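One contact in two related proteins. Structure 1 is terminal oxygenase component of carbazole 1,9a-dioxygenase from Nocardioides aromaticivorans, which probably dihydroxylates carbazole at its 1 and 9a positions as the Rieske-type oxygenase component, using electrons passed on by a ferredoxin: PDB 3GCF (chain A, 2.30 Å), residues P271-V276 and Y287-P292. Structure 2 is 2-oxo-1,2-dihydroquinoline 8-monooxygenase, oxygenase component from Pseudomonas putida: PDB 1Z01 (chain B, 1.80 Å), residues P299-V304 and Y315-P320. Both blocks share one frame: the second was fitted to the first on N, CA, C and O of the twelve residues, RMSD 0.32 Å. Numbering follows each deposited sequence.

Structure 1 (3GCF); sequences PGVLKV and YEFYVP.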
loop_
_atom_site.group_PDB
_atom_site.type_symbol
_atom_site.label_atom_id
_atom_site.label_comp_id
_atom_site.label_asym_id
_atom_site.label_seq_id
_atom_site.Cartn_x
_atom_site.Cartn_y
_atom_site.Cartn_z
ATOM N N PRO A 271 1.963 24.425 -21.406
ATOM C CA PRO A 271 2.689 23.254 -20.906
ATOM C C PRO A 271 1.956 21.920 -21.049
ATOM O O PRO A 271 2.442 20.892 -20.575
ATOM C CB PRO A 271 2.940 23.617 -19.448
ATOM C CG PRO A 271 1.676 24.331 -19.085
ATOM C CD PRO A 271 1.449 25.237 -20.286
ATOM N N GLY A 272 0.795 21.940 -21.702
ATOM C CA GLY A 272 0.020 20.723 -21.897
ATOM C C GLY A 272 -1.461 20.984 -21.696
ATOM O O GLY A 272 -2.071 20.470 -20.755
ATOM N N VAL A 273 -2.039 21.784 -22.589
ATOM C CA VAL A 273 -3.445 22.165 -22.503
ATOM C C VAL A 273 -4.161 21.863 -23.814
ATOM O O VAL A 273 -3.745 22.316 -24.883
ATOM C CB VAL A 273 -3.568 23.677 -22.181
ATOM C CG1 VAL A 273 -5.028 24.056 -21.911
ATOM C CG2 VAL A 273 -2.691 24.015 -20.979
ATOM N N LEU A 274 -5.243 21.096 -23.722
ATOM C CA LEU A 274 -6.015 20.711 -24.896
ATOM C C LEU A 274 -7.117 21.710 -25.227
ATOM O O LEU A 274 -7.634 22.413 -24.350
ATOM C CB LEU A 274 -6.662 19.340 -24.672
ATOM C CG LEU A 274 -7.173 18.575 -25.900
ATOM C CD1 LEU A 274 -5.988 17.925 -26.589
ATOM C CD2 LEU A 274 -8.176 17.495 -25.482
ATOM N N LYS A 275 -7.468 21.760 -26.507
ATOM C CA LYS A 275 -8.538 22.616 -26.991
ATOM C C LYS A 275 -9.293 21.825 -28.064
ATOM O O LYS A 275 -8.727 21.473 -29.097
ATOM C CB LYS A 275 -7.979 23.912 -27.591
ATOM C CG LYS A 275 -9.064 24.871 -28.071
ATOM C CD LYS A 275 -8.498 26.099 -28.778
ATOM C CE LYS A 275 -9.627 27.038 -29.198
ATOM N NZ LYS A 275 -9.125 28.261 -29.887
ATOM N N VAL A 276 -10.560 21.530 -27.794
ATOM C CA VAL A 276 -11.407 20.786 -28.726
ATOM C C VAL A 276 -12.430 21.792 -29.216
ATOM O O VAL A 276 -13.254 22.297 -28.443
ATOM C CB VAL A 276 -12.102 19.611 -28.022
ATOM C CG1 VAL A 276 -12.758 18.694 -29.050
ATOM C CG2 VAL A 276 -11.074 18.839 -27.194
ATOM N N TYR A 287 -11.736 22.852 -23.084
ATOM C CA TYR A 287 -10.322 22.946 -22.753
ATOM C C TYR A 287 -10.027 21.904 -21.685
ATOM O O TYR A 287 -10.879 21.607 -20.846
ATOM C CB TYR A 287 -9.993 24.340 -22.204
ATOM C CG TYR A 287 -10.166 25.464 -23.204
ATOM C CD1 TYR A 287 -9.208 25.700 -24.195
ATOM C CD2 TYR A 287 -11.293 26.288 -23.167
ATOM C CE1 TYR A 287 -9.369 26.738 -25.130
ATOM C CE2 TYR A 287 -11.466 27.327 -24.097
ATOM C CZ TYR A 287 -10.501 27.544 -25.072
ATOM O OH TYR A 287 -10.672 28.562 -25.986
ATOM N N GLU A 288 -8.825 21.344 -21.717
ATOM C CA GLU A 288 -8.441 20.355 -20.728
ATOM C C GLU A 288 -7.018 20.595 -20.266
ATOM O O GLU A 288 -6.134 20.909 -21.071
ATOM C CB GLU A 288 -8.566 18.935 -21.295
ATOM C CG GLU A 288 -9.947 18.597 -21.850
ATOM C CD GLU A 288 -10.177 17.102 -22.000
ATOM O OE1 GLU A 288 -9.203 16.355 -22.244
ATOM O OE2 GLU A 288 -11.343 16.674 -21.884
ATOM N N PHE A 289 -6.809 20.468 -18.958
ATOM C CA PHE A 289 -5.486 20.629 -18.362
ATOM C C PHE A 289 -5.189 19.320 -17.641
ATOM O O PHE A 289 -6.106 18.639 -17.174
ATOM C CB PHE A 289 -5.464 21.780 -17.352
ATOM C CG PHE A 289 -5.826 23.120 -17.933
ATOM C CD1 PHE A 289 -7.144 23.425 -18.254
ATOM C CD2 PHE A 289 -4.850 24.090 -18.130
ATOM C CE1 PHE A 289 -7.485 24.682 -18.758
ATOM C CE2 PHE A 289 -5.181 25.350 -18.633
ATOM C CZ PHE A 289 -6.498 25.646 -18.946
ATOM N N TYR A 290 -3.913 18.968 -17.554
ATOM C CA TYR A 290 -3.513 17.731 -16.900
ATOM C C TYR A 290 -2.320 18.055 -16.012
ATOM O O TYR A 290 -1.193 17.669 -16.297
ATOM C CB TYR A 290 -3.142 16.685 -17.959
ATOM C CG TYR A 290 -4.082 16.662 -19.161
ATOM C CD1 TYR A 290 -3.927 17.569 -20.206
ATOM C CD2 TYR A 290 -5.126 15.735 -19.246
ATOM C CE1 TYR A 290 -4.784 17.559 -21.315
ATOM C CE2 TYR A 290 -5.992 15.713 -20.347
ATOM C CZ TYR A 290 -5.811 16.630 -21.381
ATOM O OH TYR A 290 -6.640 16.609 -22.485
ATOM N N VAL A 291 -2.585 18.775 -14.929
ATOM C CA VAL A 291 -1.541 19.205 -14.012
ATOM C C VAL A 291 -1.010 18.073 -13.149
ATOM O O VAL A 291 -1.758 17.424 -12.424
ATOM C CB VAL A 291 -2.052 20.346 -13.108
ATOM C CG1 VAL A 291 -0.885 20.990 -12.355
ATOM C CG2 VAL A 291 -2.782 21.385 -13.957
ATOM N N PRO A 292 0.300 17.819 -13.219
ATOM C CA PRO A 292 0.891 16.744 -12.419
ATOM C C PRO A 292 0.666 16.974 -10.922
ATOM O O PRO A 292 0.772 18.100 -10.437
ATOM C CB PRO A 292 2.380 16.814 -12.778
ATOM C CG PRO A 292 2.399 17.494 -14.115
ATOM C CD PRO A 292 1.336 18.541 -13.976
HETATM O O HOH W 1 -1.813 20.767 -18.134
#
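Leu-274 and Glu-288 pair through two backbone hydrogen bonds, Leu-274 N to Glu-288 O (2.8 Å) and Glu-288 N to Leu-274 O (3.1 Å), in a buried antiparallel hairpin of the seven-stranded sheet in the ring-hydroxylase domain. Water 1 links Gly-272 O to Tyr-290 N. Among side-chain polar contacts, Tyr-290 OH donates to the anti lone pair of Glu-288 OE1 (2.6 Å); Glu-288 OE2 hydrogen-bonds Gln-286 NE2 and Tyr-300 OH, and the Glu-288 side chain lies about 5 Å from that of the iron ligand Asp-337. Lys-275 NZ bonds to Pro-157 O, and Tyr-287 OH to Gln-305 OE1. Apolar packing covers the other face: Val-273 CG1 stands over the Phe-289 ring, 3.7 Å from its centroid, a CH-pi contact. Lys-275, its CG anti to the backbone N (chi1 -178°), runs extended alongside Tyr-287, with CG 3.5 Å from Tyr-287 CE1.

What differs
Two side chains on one face of the hairpin are exchanged on a backbone that coincides within the error. From Lys-275(A) to Met-303(B) the first part of the chain is retained: the CG atoms are 0.2 Å apart, and CD of Lys-275(A) is replaced by SD of Met-303(B), 0.5 Å apart after superposition. The ammonium group NZ goes, taking with it the positive charge and the hydrogen bond that Lys-275(A) makes to Pro-157(A) O; the terminal CE of Met-303(B) comes, with no counterpart in the lysine. The touch on Tyr-287(A) and Tyr-315(B) is kept, and these rings hold their place.

From Phe-289(A) to Trp-317(B) a six-membered ring becomes an indole. CZ of Phe-289(A) and CZ2 of Trp-317(B) lie 0.4 Å apart, whereas CE1 of Phe-289(A) and CE3 of Trp-317(B) are 1.2 Å apart. Chi1 goes from -60° to -81°; this turn and the wider bicycle probably both contribute to the offset. The larger ring is accommodated without displacing the valine: Val-273(A) and Val-301(B) keep their place, and the CG1 contact with CE2 persists, at 3.5 Å from Phe-289(A) and 3.4 Å from Trp-317(B). Both aromatic side chains are buried; the indole of Trp-317(B) contains a nitrogen, NE1, while the ring of Phe-289(A) is all carbon.

Structure 2 (1Z01); sequences PGVLMV and YEWYVP.
Leu-302 and Glu-316 form the central backbone pair, Leu-302 N bonding to Glu-316 O (3.0 Å) and Glu-316 N to Leu-302 O (3.2 Å). Water 3 connects Gly-300 O with Tyr-318 N. Of the side-chain polar contacts, Tyr-318 OH donates to the anti lone pair of Glu-316 OE1 (2.5 Å), while Glu-316 OE2 hydrogen-bonds Gln-314 NE2 and, weakly, Tyr-328 OH; the Glu-316 side chain lies about 5 Å from that of the iron ligand Asp-365. Tyr-315 OH bonds to Pro-189 O. On the apolar side Val-301 CG1 sits over the indole of Trp-317, 3.6 Å from the centroid of the five-membered ring, in a CH-pi contact. Met-303, its CG anti to the backbone N (chi1 168°), lies alongside Tyr-315, with CG 3.5 Å from Tyr-315 CE2. Beyond Met-303 SD, which lies 3.7 Å from Tyr-315 OH, the chain bends at chi3 (64°).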
loop_
_atom_site.group_PDB
_atom_site.type_symbol
_atom_site.label_atom_id
_atom_site.label_comp_id
_atom_site.label_asym_id
_atom_site.label_seq_id
_atom_site.Cartn_x
_atom_site.Cartn_y
_atom_site.Cartn_z
ATOM N N PRO B 299 1.830 24.188 -21.058
ATOM C CA PRO B 299 2.442 22.979 -20.482
ATOM C C PRO B 299 1.708 21.658 -20.748
ATOM O O PRO B 299 2.056 20.621 -20.164
ATOM C CB PRO B 299 2.491 23.306 -18.991
ATOM C CG PRO B 299 1.213 24.093 -18.789
ATOM C CD PRO B 299 1.218 25.024 -20.006
ATOM N N GLY B 300 0.710 21.702 -21.628
ATOM C CA GLY B 300 -0.074 20.520 -21.943
ATOM C C GLY B 300 -1.555 20.844 -21.818
ATOM O O GLY B 300 -2.269 20.250 -21.003
ATOM N N VAL B 301 -2.013 21.807 -22.618
ATOM C CA VAL B 301 -3.412 22.223 -22.592
ATOM C C VAL B 301 -4.090 21.880 -23.915
ATOM O O VAL B 301 -3.637 22.289 -24.989
ATOM C CB VAL B 301 -3.555 23.744 -22.365
ATOM C CG1 VAL B 301 -4.979 24.055 -21.930
ATOM C CG2 VAL B 301 -2.544 24.225 -21.337
ATOM N N LEU B 302 -5.182 21.130 -23.828
ATOM C CA LEU B 302 -5.939 20.725 -25.001
ATOM C C LEU B 302 -7.069 21.706 -25.266
ATOM O O LEU B 302 -7.646 22.275 -24.337
ATOM C CB LEU B 302 -6.539 19.329 -24.786
ATOM C CG LEU B 302 -7.507 18.814 -25.863
ATOM C CD1 LEU B 302 -6.715 18.366 -27.079
ATOM C CD2 LEU B 302 -8.344 17.670 -25.319
ATOM N N MET B 303 -7.359 21.917 -26.543
ATOM C CA MET B 303 -8.458 22.772 -26.960
ATOM C C MET B 303 -9.205 21.989 -28.026
ATOM O O MET B 303 -8.598 21.457 -28.956
ATOM C CB MET B 303 -7.982 24.104 -27.555
ATOM C CG MET B 303 -9.116 24.866 -28.256
ATOM S SD MET B 303 -8.752 26.565 -28.745
ATOM C CE MET B 303 -7.437 26.321 -29.944
ATOM N N VAL B 304 -10.518 21.884 -27.863
ATOM C CA VAL B 304 -11.350 21.182 -28.830
ATOM C C VAL B 304 -12.344 22.214 -29.348
ATOM O O VAL B 304 -13.370 22.465 -28.721
ATOM C CB VAL B 304 -12.119 20.008 -28.174
ATOM C CG1 VAL B 304 -12.705 19.111 -29.250
ATOM C CG2 VAL B 304 -11.192 19.212 -27.267
ATOM N N TYR B 315 -11.791 22.753 -22.948
ATOM C CA TYR B 315 -10.375 22.846 -22.614
ATOM C C TYR B 315 -10.070 21.830 -21.527
ATOM O O TYR B 315 -10.874 21.631 -20.621
ATOM C CB TYR B 315 -10.018 24.244 -22.086
ATOM C CG TYR B 315 -10.102 25.360 -23.102
ATOM C CD1 TYR B 315 -11.055 26.374 -22.982
ATOM C CD2 TYR B 315 -9.221 25.411 -24.179
ATOM C CE1 TYR B 315 -11.129 27.405 -23.909
ATOM C CE2 TYR B 315 -9.286 26.445 -25.115
ATOM C CZ TYR B 315 -10.238 27.433 -24.976
ATOM O OH TYR B 315 -10.304 28.430 -25.917
ATOM N N GLU B 316 -8.906 21.197 -21.621
ATOM C CA GLU B 316 -8.493 20.229 -20.622
ATOM C C GLU B 316 -7.047 20.468 -20.225
ATOM O O GLU B 316 -6.219 20.876 -21.043
ATOM C CB GLU B 316 -8.638 18.799 -21.144
ATOM C CG GLU B 316 -10.022 18.475 -21.675
ATOM C CD GLU B 316 -10.232 17.001 -21.924
ATOM O OE1 GLU B 316 -9.244 16.270 -22.128
ATOM O OE2 GLU B 316 -11.396 16.569 -21.937
ATOM N N TRP B 317 -6.766 20.227 -18.950
ATOM C CA TRP B 317 -5.430 20.357 -18.396
ATOM C C TRP B 317 -5.178 19.023 -17.713
ATOM O O TRP B 317 -6.117 18.314 -17.365
ATOM C CB TRP B 317 -5.376 21.464 -17.343
ATOM C CG TRP B 317 -5.246 22.856 -17.892
ATOM C CD1 TRP B 317 -4.089 23.560 -18.079
ATOM C CD2 TRP B 317 -6.311 23.723 -18.284
ATOM N NE1 TRP B 317 -4.369 24.816 -18.557
ATOM C CE2 TRP B 317 -5.727 24.944 -18.693
ATOM C CE3 TRP B 317 -7.706 23.591 -18.329
ATOM C CZ2 TRP B 317 -6.492 26.029 -19.140
ATOM C CZ3 TRP B 317 -8.465 24.670 -18.774
ATOM C CH2 TRP B 317 -7.856 25.873 -19.172
ATOM N N TYR B 318 -3.908 18.688 -17.541
ATOM C CA TYR B 318 -3.500 17.459 -16.881
ATOM C C TYR B 318 -2.330 17.946 -16.050
ATOM O O TYR B 318 -1.170 17.706 -16.369
ATOM C CB TYR B 318 -3.056 16.427 -17.915
ATOM C CG TYR B 318 -4.000 16.362 -19.092
ATOM C CD1 TYR B 318 -3.873 17.251 -20.159
ATOM C CD2 TYR B 318 -5.067 15.468 -19.103
ATOM C CE1 TYR B 318 -4.787 17.253 -21.210
ATOM C CE2 TYR B 318 -5.988 15.464 -20.143
ATOM C CZ TYR B 318 -5.840 16.355 -21.192
ATOM O OH TYR B 318 -6.734 16.321 -22.233
ATOM N N VAL B 319 -2.671 18.656 -14.978
ATOM C CA VAL B 319 -1.697 19.267 -14.084
ATOM C C VAL B 319 -0.973 18.261 -13.215
ATOM O O VAL B 319 -1.591 17.517 -12.453
ATOM C CB VAL B 319 -2.373 20.314 -13.185
ATOM C CG1 VAL B 319 -1.329 21.068 -12.398
ATOM C CG2 VAL B 319 -3.196 21.273 -14.041
ATOM N N PRO B 320 0.358 18.220 -13.326
ATOM C CA PRO B 320 1.083 17.261 -12.499
ATOM C C PRO B 320 1.000 17.629 -11.026
ATOM O O PRO B 320 1.087 18.809 -10.656
ATOM C CB PRO B 320 2.513 17.302 -13.066
ATOM C CG PRO B 320 2.601 18.602 -13.777
ATOM C CD PRO B 320 1.238 18.878 -14.311
HETATM O O HOH W 2 0.714 19.759 -17.697
HETATM O O HOH W 3 -2.043 20.526 -18.349
#